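Local structure of insulinase family protease (Yersinia pestis, 3GO9) at residues Ser36-Ala41 with Thr213-Gly218; Ser47-Leu52 with Ser119-Arg124; Asn100-Pro105 with Arg385-Ile390; Ala107-Asp112 with Asp158-Phe163. The protein is a predicted protease of the insulinase (M16) family that probably acts on peptides. All blocks are in the same frame, centred on the assembly; numbering follows the deposited sequence.

Contact 1: residues Ser36-Ala41 with Thr213-Gly218; sequences SWQLLA and TLYVVG
Leu40 N donates to Val216 O at 2.8 Å, and Gln38 N reaches Leu214 O at the same distance, both lying nearly along the C=O axis. The return bonds run from Leu214 N to Ser36 O, Val216 N to Gln38 O and Gly218 N to Leu40 O, the alternation expected of parallel strands. Trp37 and Leu39 instead bond to strand 26-30 through their backbones. Buried Gln38 runs alongside Tyr215, its chain extended beyond CG (chi2 -172°), with OE1 3.3 Å from CE1 and the amide turned 60° from the ring plane. The polar ends are held by helix 388-401: Gln38 OE1 by Arg395, Tyr215 OH by Gln399. Thr213 CG2 sits over one face of the Tyr215 ring, displaced toward its rim. On the opposite face of the sheet, Leu39 CD1 packs 3.8 Å from Val216 CG1, beneath Ile225 of helix 222-233. Gly218 ends the pairing with backbone angles at which a CB would jam against the preceding carbonyl oxygen. The pair illustrates how strands distant in sequence become neighbours inside a mixed sheet, here the sheet of an M16 alpha/beta domain with helices packed on both faces.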
# COMPACT_ATOMS: atom_id res chain seq x y z
N SER A 36 -5.14 19.93 -3.83
CA SER A 36 -3.91 19.51 -4.52
C SER A 36 -4.24 18.61 -5.66
O SER A 36 -5.21 17.83 -5.59
CB SER A 36 -3.00 18.77 -3.55
OG SER A 36 -2.56 19.64 -2.49
N TRP A 37 -3.45 18.68 -6.72
CA TRP A 37 -3.64 17.75 -7.84
C TRP A 37 -2.28 17.32 -8.40
O TRP A 37 -1.30 18.07 -8.29
CB TRP A 37 -4.52 18.34 -8.94
CG TRP A 37 -4.07 19.63 -9.52
CD1 TRP A 37 -4.42 20.89 -9.10
CD2 TRP A 37 -3.18 19.82 -10.64
NE1 TRP A 37 -3.81 21.84 -9.89
CE2 TRP A 37 -3.07 21.22 -10.85
CE3 TRP A 37 -2.52 18.95 -11.50
CZ2 TRP A 37 -2.27 21.77 -11.88
CZ3 TRP A 37 -1.72 19.50 -12.53
CH2 TRP A 37 -1.60 20.90 -12.70
N GLN A 38 -2.29 16.12 -9.00
CA GLN A 38 -1.09 15.55 -9.56
C GLN A 38 -1.50 14.83 -10.84
O GLN A 38 -2.44 14.09 -10.83
CB GLN A 38 -0.42 14.59 -8.61
CG GLN A 38 -0.05 15.14 -7.26
CD GLN A 38 0.81 14.20 -6.42
OE1 GLN A 38 1.41 13.22 -6.91
NE2 GLN A 38 0.83 14.48 -5.12
N LEU A 39 -0.76 15.07 -11.92
CA LEU A 39 -1.10 14.52 -13.21
C LEU A 39 0.15 13.85 -13.84
O LEU A 39 1.24 14.43 -13.90
CB LEU A 39 -1.59 15.65 -14.12
CG LEU A 39 -1.70 15.40 -15.59
CD1 LEU A 39 -2.63 14.22 -15.88
CD2 LEU A 39 -2.21 16.73 -16.20
N LEU A 40 -0.03 12.64 -14.32
CA LEU A 40 0.96 11.95 -15.07
C LEU A 40 0.42 11.71 -16.48
O LEU A 40 -0.42 10.84 -16.68
CB LEU A 40 1.30 10.58 -14.42
CG LEU A 40 2.42 9.79 -15.12
CD1 LEU A 40 3.74 10.56 -15.14
CD2 LEU A 40 2.63 8.35 -14.57
N ALA A 41 0.88 12.49 -17.46
CA ALA A 41 0.49 12.21 -18.85
C ALA A 41 1.27 10.98 -19.36
O ALA A 41 2.48 10.88 -19.14
CB ALA A 41 0.80 13.45 -19.74
N THR A 213 -6.41 15.40 -2.40
CA THR A 213 -5.52 15.36 -3.56
C THR A 213 -6.17 14.55 -4.65
O THR A 213 -6.56 13.37 -4.41
CB THR A 213 -4.16 14.75 -3.26
OG1 THR A 213 -3.55 15.41 -2.12
CG2 THR A 213 -3.24 14.82 -4.43
N LEU A 214 -6.23 15.15 -5.83
CA LEU A 214 -6.67 14.43 -7.02
C LEU A 214 -5.48 13.97 -7.86
O LEU A 214 -4.57 14.78 -8.11
CB LEU A 214 -7.56 15.32 -7.89
CG LEU A 214 -8.05 14.72 -9.20
CD1 LEU A 214 -9.09 13.64 -9.02
CD2 LEU A 214 -8.59 15.84 -10.13
N TYR A 215 -5.47 12.70 -8.24
CA TYR A 215 -4.43 12.18 -9.10
C TYR A 215 -5.06 11.71 -10.40
O TYR A 215 -6.14 11.14 -10.40
CB TYR A 215 -3.74 10.94 -8.48
CG TYR A 215 -3.14 11.13 -7.11
CD1 TYR A 215 -1.75 11.28 -6.98
CD2 TYR A 215 -3.91 11.10 -6.00
CE1 TYR A 215 -1.18 11.48 -5.71
CE2 TYR A 215 -3.38 11.31 -4.76
CZ TYR A 215 -1.99 11.48 -4.64
OH TYR A 215 -1.43 11.64 -3.35
N VAL A 216 -4.37 11.94 -11.52
CA VAL A 216 -4.84 11.54 -12.82
C VAL A 216 -3.64 10.93 -13.55
O VAL A 216 -2.56 11.58 -13.65
CB VAL A 216 -5.37 12.71 -13.65
CG1 VAL A 216 -5.82 12.27 -15.08
CG2 VAL A 216 -6.52 13.42 -12.91
N VAL A 217 -3.86 9.76 -14.13
CA VAL A 217 -2.85 9.13 -15.01
C VAL A 217 -3.51 8.76 -16.32
O VAL A 217 -4.52 8.03 -16.32
CB VAL A 217 -2.32 7.85 -14.39
CG1 VAL A 217 -1.35 7.10 -15.35
CG2 VAL A 217 -1.60 8.17 -13.04
N GLY A 218 -2.88 9.17 -17.42
CA GLY A 218 -3.41 8.75 -18.71
C GLY A 218 -2.98 9.64 -19.83
O GLY A 218 -2.27 10.62 -19.64

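Contact 2: residues Ser47-Leu52 with Ser119-Arg124; sequences SDRIEL and SLPNNR
Asp48 turns its carbonyl oxygen toward Asn122, whose CB lies 3.3 Å from Asp48 O; the placement of the Asn122 amide nitrogen, modelled too near Ser47, is doubtful. The Asp48 carboxylate serves its own side of the contact: OD2 forms a salt bridge with Arg45 and OD1 accepts from Arg49 N. Arg49 then grips Ser119 side-on with two nitrogens. Its chain bends at chi3 (77°), which carries NE to 2.9 Å from Ser119 OG, in the guanidinium plane. NH2 meets Ser119 O, also at 2.9 Å, approaching from above the carbonyl plane. One face of the guanidinium covers the peptide link between Leu120 and Pro121. At Ile50 the backbones pair fully: Ile50 N donates to Leu120 O and Leu120 N to Ile50 O, each bond 2.8 Å long. Glu51 faces Ser119 in the following non-hydrogen-bonded pair, and its OE2 accepts from Ser119 OG at 2.6 Å, on the syn side but 34° out of the carboxylate plane. The serine hydroxyl thus accepts from Arg49 and donates to Glu51, a chain of polar groups between two charges, while Glu51 OE1 has Arg53 as its own salt-bridge partner. On the opposite face Leu52 CD1 meets Leu120 CD1 at 3.8 Å, beneath Leu132 and Leu135 of helix 125-140. These are neighbouring antiparallel strands of the M16 mixed sheet, one face lined by polar side chains near a zinc ion, the other packed against a helix.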
# COMPACT_ATOMS: atom_id res chain seq x y z
N SER A 47 -3.70 4.48 -25.71
CA SER A 47 -5.03 3.90 -25.77
C SER A 47 -5.53 3.32 -24.44
O SER A 47 -6.65 2.79 -24.37
CB SER A 47 -5.06 2.81 -26.86
OG SER A 47 -4.28 1.69 -26.51
N ASP A 48 -4.72 3.45 -23.37
CA ASP A 48 -5.06 2.85 -22.10
C ASP A 48 -6.12 3.72 -21.37
O ASP A 48 -6.35 4.89 -21.67
CB ASP A 48 -3.78 2.75 -21.30
CG ASP A 48 -3.77 1.63 -20.32
OD1 ASP A 48 -4.84 0.99 -20.04
OD2 ASP A 48 -2.66 1.40 -19.80
N ARG A 49 -6.76 3.12 -20.38
CA ARG A 49 -7.81 3.80 -19.61
C ARG A 49 -7.22 4.94 -18.77
O ARG A 49 -6.02 4.93 -18.38
CB ARG A 49 -8.53 2.77 -18.72
CG ARG A 49 -9.36 1.72 -19.53
CD ARG A 49 -10.20 0.90 -18.63
NE ARG A 49 -11.42 1.54 -18.12
CZ ARG A 49 -12.59 1.62 -18.76
NH1 ARG A 49 -12.71 1.09 -19.98
NH2 ARG A 49 -13.64 2.16 -18.21
N ILE A 50 -8.06 5.94 -18.54
CA ILE A 50 -7.65 7.14 -17.78
C ILE A 50 -8.03 6.85 -16.38
O ILE A 50 -9.23 6.63 -16.08
CB ILE A 50 -8.35 8.37 -18.28
CG1 ILE A 50 -8.17 8.57 -19.78
CG2 ILE A 50 -7.97 9.65 -17.49
CD1 ILE A 50 -6.77 8.45 -20.23
N GLU A 51 -7.05 6.92 -15.46
CA GLU A 51 -7.29 6.62 -14.04
C GLU A 51 -7.33 7.89 -13.20
O GLU A 51 -6.45 8.71 -13.29
CB GLU A 51 -6.20 5.69 -13.49
CG GLU A 51 -6.10 4.35 -14.23
CD GLU A 51 -7.32 3.47 -14.00
OE1 GLU A 51 -7.88 3.51 -12.88
OE2 GLU A 51 -7.70 2.70 -14.94
N LEU A 52 -8.39 8.03 -12.40
CA LEU A 52 -8.56 9.15 -11.50
C LEU A 52 -8.67 8.63 -10.07
O LEU A 52 -9.41 7.66 -9.77
CB LEU A 52 -9.81 9.97 -11.87
CG LEU A 52 -9.84 10.64 -13.24
CD1 LEU A 52 -10.43 9.70 -14.24
CD2 LEU A 52 -10.74 11.85 -13.15
N SER A 119 -12.04 4.80 -13.48
CA SER A 119 -11.20 4.33 -14.56
C SER A 119 -12.05 4.49 -15.82
O SER A 119 -13.08 3.80 -15.92
CB SER A 119 -10.87 2.83 -14.38
OG SER A 119 -10.23 2.29 -15.54
N LEU A 120 -11.67 5.40 -16.70
CA LEU A 120 -12.48 5.79 -17.83
C LEU A 120 -11.88 5.24 -19.10
O LEU A 120 -10.66 5.12 -19.26
CB LEU A 120 -12.54 7.31 -17.98
CG LEU A 120 -12.94 8.08 -16.75
CD1 LEU A 120 -12.94 9.57 -17.04
CD2 LEU A 120 -14.30 7.59 -16.26
N PRO A 121 -12.72 4.96 -20.09
CA PRO A 121 -12.10 4.60 -21.33
C PRO A 121 -11.31 5.73 -21.94
O PRO A 121 -11.59 6.90 -21.72
CB PRO A 121 -13.29 4.25 -22.25
CG PRO A 121 -14.49 4.48 -21.44
CD PRO A 121 -14.14 5.24 -20.22
N ASN A 122 -10.37 5.36 -22.78
CA ASN A 122 -9.59 6.34 -23.48
C ASN A 122 -10.44 7.10 -24.50
O ASN A 122 -11.48 6.60 -24.94
CB ASN A 122 -8.40 5.68 -24.17
CG ASN A 122 -7.15 6.56 -24.14
OD1 ASN A 122 -7.21 7.81 -24.13
ND2 ASN A 122 -6.02 5.92 -24.05
N ASN A 123 -10.07 8.34 -24.76
CA ASN A 123 -10.72 9.11 -25.82
C ASN A 123 -12.21 9.31 -25.61
O ASN A 123 -13.01 9.23 -26.56
CB ASN A 123 -10.45 8.50 -27.21
CG ASN A 123 -10.85 9.44 -28.33
OD1 ASN A 123 -10.76 10.67 -28.16
ND2 ASN A 123 -11.36 8.90 -29.43
N ARG A 124 -12.58 9.57 -24.35
CA ARG A 124 -13.96 9.87 -23.96
C ARG A 124 -13.95 11.14 -23.13
O ARG A 124 -14.06 11.08 -21.89
CB ARG A 124 -14.57 8.70 -23.16
CG ARG A 124 -14.81 7.42 -23.99
CD ARG A 124 -15.87 7.63 -25.08
NE ARG A 124 -17.14 8.13 -24.56
CZ ARG A 124 -18.12 7.38 -24.03
NH1 ARG A 124 -17.96 6.07 -23.91
NH2 ARG A 124 -19.23 7.93 -23.53

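Contact 3: residues Asn100-Pro105 with Arg385-Ile390; sequences NERPLP and RTDTDI. With ZN (zinc ion), chain B.
Asp389 OD2 is gripped from two directions, by zinc at 2.4 Å and by Arg102 NH1 at 3.0 Å. Its twin OD1 takes the straighter bond, from Arg102 NE at 2.8 Å with an N-H...O angle of 173°, and both oxygens use their syn lone pairs. The result is a side-on, two-nitrogen salt bridge that fixes the carboxylate's rotation, with the guanidinium plane 32° from that of the acid. Arg102 reaches this position through a bend at chi3 (-69°), which turns NE out of the line of the chain. Its guanidinium is sandwiched between Ile390 CD1 over one face and Glu101 CG over the other, each displaced toward the rim. Around the metal the remaining acids close in: Glu101 OE1 binds at 2.2 Å, while Asp387 chelates it with both OD1 and OD2, each 2.5 Å away. Glu101 and Asp387 meet tip to tip with their carboxylates turned steeply against each other. Water 2 and water 3 also bind zinc, water 2 donating in addition to Thr388 OG1, and Asp99 completes the site. Asp387 has a second task, because its OD1 accepts from Asp389 N at 3.0 Å and caps the N-terminus of helix 388-401. So many carboxylates around one ion would repel each other, a cost that zinc and Arg102 probably offset. This is a surface zinc site made of carboxylates and water, tying the loop after helix 87-95 to a helix N-terminus more than 280 residues later.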
# COMPACT_ATOMS: atom_id res chain seq x y z
N ASN A 100 -10.60 -2.62 -16.57
CA ASN A 100 -10.76 -3.97 -17.14
C ASN A 100 -10.13 -5.11 -16.32
O ASN A 100 -10.57 -6.27 -16.39
CB ASN A 100 -10.17 -3.96 -18.54
CG ASN A 100 -10.91 -3.09 -19.47
OD1 ASN A 100 -12.14 -3.04 -19.46
ND2 ASN A 100 -10.18 -2.45 -20.37
N GLU A 101 -9.09 -4.78 -15.58
CA GLU A 101 -8.42 -5.70 -14.68
C GLU A 101 -8.12 -4.97 -13.38
O GLU A 101 -8.14 -3.72 -13.33
CB GLU A 101 -7.18 -6.30 -15.30
CG GLU A 101 -6.14 -5.28 -15.54
CD GLU A 101 -6.52 -4.38 -16.71
OE1 GLU A 101 -6.64 -3.15 -16.54
OE2 GLU A 101 -6.77 -4.86 -17.81
N ARG A 102 -7.87 -5.74 -12.32
CA ARG A 102 -7.63 -5.17 -10.99
C ARG A 102 -8.68 -4.11 -10.67
O ARG A 102 -8.32 -3.03 -10.16
CB ARG A 102 -6.22 -4.59 -10.91
CG ARG A 102 -5.14 -5.65 -11.12
CD ARG A 102 -3.74 -5.08 -11.18
NE ARG A 102 -3.55 -4.30 -12.39
CZ ARG A 102 -3.17 -4.80 -13.56
NH1 ARG A 102 -3.05 -4.02 -14.61
NH2 ARG A 102 -2.90 -6.11 -13.66
N PRO A 103 -9.96 -4.43 -10.93
CA PRO A 103 -10.99 -3.38 -10.77
C PRO A 103 -11.03 -2.93 -9.35
O PRO A 103 -10.78 -3.74 -8.43
CB PRO A 103 -12.29 -4.05 -11.18
CG PRO A 103 -11.97 -5.57 -11.03
CD PRO A 103 -10.54 -5.71 -11.40
N LEU A 104 -11.29 -1.64 -9.17
CA LEU A 104 -11.37 -1.06 -7.84
C LEU A 104 -12.80 -0.76 -7.48
O LEU A 104 -13.61 -0.39 -8.32
CB LEU A 104 -10.58 0.24 -7.77
CG LEU A 104 -9.06 0.08 -7.79
CD1 LEU A 104 -8.33 1.42 -7.89
CD2 LEU A 104 -8.60 -0.67 -6.56
N PRO A 105 -13.09 -0.89 -6.21
CA PRO A 105 -14.39 -0.38 -5.80
C PRO A 105 -14.46 1.12 -5.95
O PRO A 105 -13.44 1.82 -5.91
CB PRO A 105 -14.50 -0.78 -4.34
CG PRO A 105 -13.10 -0.99 -3.86
CD PRO A 105 -12.25 -1.31 -5.07
N ARG A 385 5.44 -1.02 -20.86
CA ARG A 385 4.45 -2.08 -20.84
C ARG A 385 3.53 -1.95 -19.61
O ARG A 385 2.69 -2.82 -19.40
CB ARG A 385 5.12 -3.45 -20.84
CG ARG A 385 5.90 -3.77 -22.13
CD ARG A 385 6.87 -4.98 -21.98
NE ARG A 385 6.15 -6.18 -21.56
CZ ARG A 385 5.74 -7.19 -22.36
NH1 ARG A 385 5.07 -8.21 -21.83
NH2 ARG A 385 6.00 -7.21 -23.67
N THR A 386 3.71 -0.90 -18.83
CA THR A 386 2.97 -0.75 -17.56
C THR A 386 1.63 -0.01 -17.74
O THR A 386 1.55 1.16 -18.14
CB THR A 386 3.82 -0.07 -16.49
OG1 THR A 386 5.04 -0.83 -16.31
CG2 THR A 386 3.11 -0.02 -15.13
N ASP A 387 0.57 -0.74 -17.41
CA ASP A 387 -0.83 -0.26 -17.44
C ASP A 387 -0.95 1.00 -16.53
O ASP A 387 -0.34 1.12 -15.48
CB ASP A 387 -1.67 -1.41 -16.87
CG ASP A 387 -3.18 -1.23 -16.96
OD1 ASP A 387 -3.68 -0.12 -16.82
OD2 ASP A 387 -3.87 -2.27 -17.11
N THR A 388 -1.74 1.95 -16.99
CA THR A 388 -2.03 3.17 -16.22
C THR A 388 -2.49 2.89 -14.78
O THR A 388 -2.14 3.61 -13.88
CB THR A 388 -3.05 4.06 -16.94
OG1 THR A 388 -4.19 3.27 -17.29
CG2 THR A 388 -2.44 4.69 -18.22
N ASP A 389 -3.24 1.82 -14.55
CA ASP A 389 -3.61 1.54 -13.16
C ASP A 389 -2.46 1.14 -12.24
O ASP A 389 -2.48 1.39 -11.02
CB ASP A 389 -4.76 0.57 -13.06
CG ASP A 389 -4.35 -0.88 -13.24
OD1 ASP A 389 -3.83 -1.48 -12.30
OD2 ASP A 389 -4.54 -1.39 -14.34
N ILE A 390 -1.42 0.51 -12.81
CA ILE A 390 -0.22 0.16 -12.08
C ILE A 390 0.63 1.40 -11.79
O ILE A 390 1.13 1.57 -10.64
CB ILE A 390 0.59 -0.97 -12.76
CG1 ILE A 390 -0.26 -2.25 -12.80
CG2 ILE A 390 1.94 -1.20 -11.99
CD1 ILE A 390 0.31 -3.34 -13.70
ZN ZN B . -5.92 -1.05 -16.29
O HOH W 1 -5.54 -1.25 -9.27
O HOH W 2 -6.00 1.30 -16.23
O HOH W 3 -6.30 -0.75 -18.67

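Contact 4: residues Ala107-Asp112 with Asp158-Phe163; sequences AITSYD and DPIATF. With ZN (zinc ion), chain C.
Ala161 uses both its backbone polar groups across this parallel strand pair at the edge of the M16 mixed sheet: Ala161 N donates to Ala107 O at 3.0 Å, and Ala161 O accepts from Thr109 N at 2.8 Å. Thr109 O in turn takes Phe163 N, which approaches from 36° above the carbonyl plane. On one side of the pair Ile108 CG1 packs 4.0 Å from Ala161 CB. On the other, Thr109 CG2 touches Ile160 CG2 at 3.7 Å, while Thr109 OG1 is hydrogen-bonded to His72 ND1. That bond places the threonine in the second shell of a zinc ion, since His72 binds the metal alongside Asp158 OD2, 1.9 Å from zinc, and Ile160 O. Asp158 satisfies its other oxygen twice: OD1 accepts from Ile160 N, forming an Asx turn, and makes a salt bridge with Arg76. Ile160 thus anchors its N-H in the turn and its carbonyl at the metal. Tyr111 OH is satisfied by Trp172, and Thr162 OG1 by Pro164 O. Ser110 OG, anti to its backbone N (chi1 -174°), lies at the edge of the Phe163 ring and donates to Phe163 O at 2.6 Å.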
# COMPACT_ATOMS: atom_id res chain seq x y z
N ALA A 107 -15.20 3.40 -3.86
CA ALA A 107 -14.46 4.01 -2.76
C ALA A 107 -13.98 2.96 -1.78
O ALA A 107 -14.57 1.89 -1.65
CB ALA A 107 -15.31 5.02 -2.02
N ILE A 108 -12.87 3.29 -1.16
CA ILE A 108 -12.24 2.54 -0.11
C ILE A 108 -12.07 3.47 1.04
O ILE A 108 -11.52 4.58 0.87
CB ILE A 108 -10.81 2.05 -0.55
CG1 ILE A 108 -10.91 1.09 -1.73
CG2 ILE A 108 -10.04 1.43 0.66
CD1 ILE A 108 -9.60 0.85 -2.43
N THR A 109 -12.55 3.08 2.22
CA THR A 109 -12.33 3.93 3.39
C THR A 109 -11.47 3.23 4.43
O THR A 109 -11.43 2.00 4.50
CB THR A 109 -13.63 4.39 4.03
OG1 THR A 109 -14.24 3.34 4.75
CG2 THR A 109 -14.61 4.93 2.97
N SER A 110 -10.76 4.01 5.22
CA SER A 110 -9.79 3.43 6.11
C SER A 110 -9.72 4.29 7.38
O SER A 110 -10.65 5.05 7.67
CB SER A 110 -8.45 3.31 5.35
OG SER A 110 -7.45 2.63 6.10
N TYR A 111 -8.67 4.11 8.16
CA TYR A 111 -8.50 4.83 9.40
C TYR A 111 -8.25 6.30 9.19
O TYR A 111 -8.74 7.12 9.90
CB TYR A 111 -7.30 4.17 10.14
CG TYR A 111 -7.58 2.78 10.56
CD1 TYR A 111 -8.36 2.53 11.71
CD2 TYR A 111 -7.17 1.68 9.81
CE1 TYR A 111 -8.68 1.20 12.06
CE2 TYR A 111 -7.47 0.39 10.19
CZ TYR A 111 -8.21 0.15 11.32
OH TYR A 111 -8.53 -1.16 11.68
N ASP A 112 -7.43 6.63 8.18
CA ASP A 112 -6.99 8.00 7.97
C ASP A 112 -7.17 8.54 6.57
O ASP A 112 -6.74 9.65 6.29
CB ASP A 112 -5.54 8.24 8.45
CG ASP A 112 -4.50 7.52 7.68
OD1 ASP A 112 -4.84 6.83 6.70
OD2 ASP A 112 -3.30 7.61 8.11
N ASP A 158 -22.64 -3.99 -0.33
CA ASP A 158 -21.83 -2.87 0.16
C ASP A 158 -20.77 -2.58 -0.85
O ASP A 158 -19.78 -3.31 -0.94
CB ASP A 158 -21.19 -3.27 1.46
CG ASP A 158 -20.22 -2.28 1.91
OD1 ASP A 158 -20.38 -1.05 1.52
OD2 ASP A 158 -19.28 -2.77 2.59
N PRO A 159 -20.95 -1.49 -1.63
CA PRO A 159 -19.94 -1.23 -2.64
C PRO A 159 -18.69 -0.57 -2.09
O PRO A 159 -17.73 -0.40 -2.82
CB PRO A 159 -20.66 -0.29 -3.61
CG PRO A 159 -21.57 0.47 -2.76
CD PRO A 159 -22.03 -0.50 -1.64
N ILE A 160 -18.68 -0.19 -0.82
CA ILE A 160 -17.55 0.54 -0.23
C ILE A 160 -16.61 -0.41 0.53
O ILE A 160 -17.03 -1.12 1.46
CB ILE A 160 -18.06 1.65 0.73
CG1 ILE A 160 -19.15 2.50 0.04
CG2 ILE A 160 -16.88 2.58 1.20
CD1 ILE A 160 -18.78 3.07 -1.35
N ALA A 161 -15.37 -0.45 0.12
CA ALA A 161 -14.39 -1.34 0.69
C ALA A 161 -13.68 -0.68 1.83
O ALA A 161 -13.81 0.55 2.06
CB ALA A 161 -13.37 -1.77 -0.37
N THR A 162 -12.90 -1.48 2.53
CA THR A 162 -12.02 -0.92 3.54
C THR A 162 -10.55 -1.16 3.21
O THR A 162 -10.22 -1.99 2.37
CB THR A 162 -12.30 -1.57 4.92
OG1 THR A 162 -12.16 -3.00 4.83
CG2 THR A 162 -13.72 -1.27 5.40
N PHE A 163 -9.67 -0.40 3.83
CA PHE A 163 -8.25 -0.75 3.88
C PHE A 163 -7.82 -0.83 5.34
O PHE A 163 -8.04 0.14 6.08
CB PHE A 163 -7.37 0.24 3.18
CG PHE A 163 -5.93 -0.14 3.27
CD1 PHE A 163 -5.45 -1.19 2.48
CD2 PHE A 163 -5.10 0.42 4.25
CE1 PHE A 163 -4.14 -1.61 2.62
CE2 PHE A 163 -3.78 -0.01 4.40
CZ PHE A 163 -3.31 -1.03 3.56
ZN ZN C . -18.21 -1.48 3.48
O HOH W 4 -19.39 -1.53 4.62
O HOH W 5 -16.77 -2.59 3.99

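Overall arrangement
Contacts 1, 2 and 4 sample one mixed sheet; contact 3 ties the loop before strand 107-109 to helix 388-401, which also packs against contacts 1 and 2. Strands 212-218 and 50-56 are neighbours, so contacts 1 and 2 meet directly where Glu51 N lies 2.9 Å from Val217 O. Thr388 of contact 3 packs its CB 3.8 Å from Val217 CG1, while its OG1 is 2.7 Å from Arg49 O and its N 3.0 Å from Asp48 OD2. Contact 3 touches contact 4 only by packing, Pro105 CG lying 3.6 Å from Ala161 CB. Their zinc ions are separate sites, 23.3 Å from each other, one joining loop 99-101 to helix 388-401, the other at edge strand 160-162.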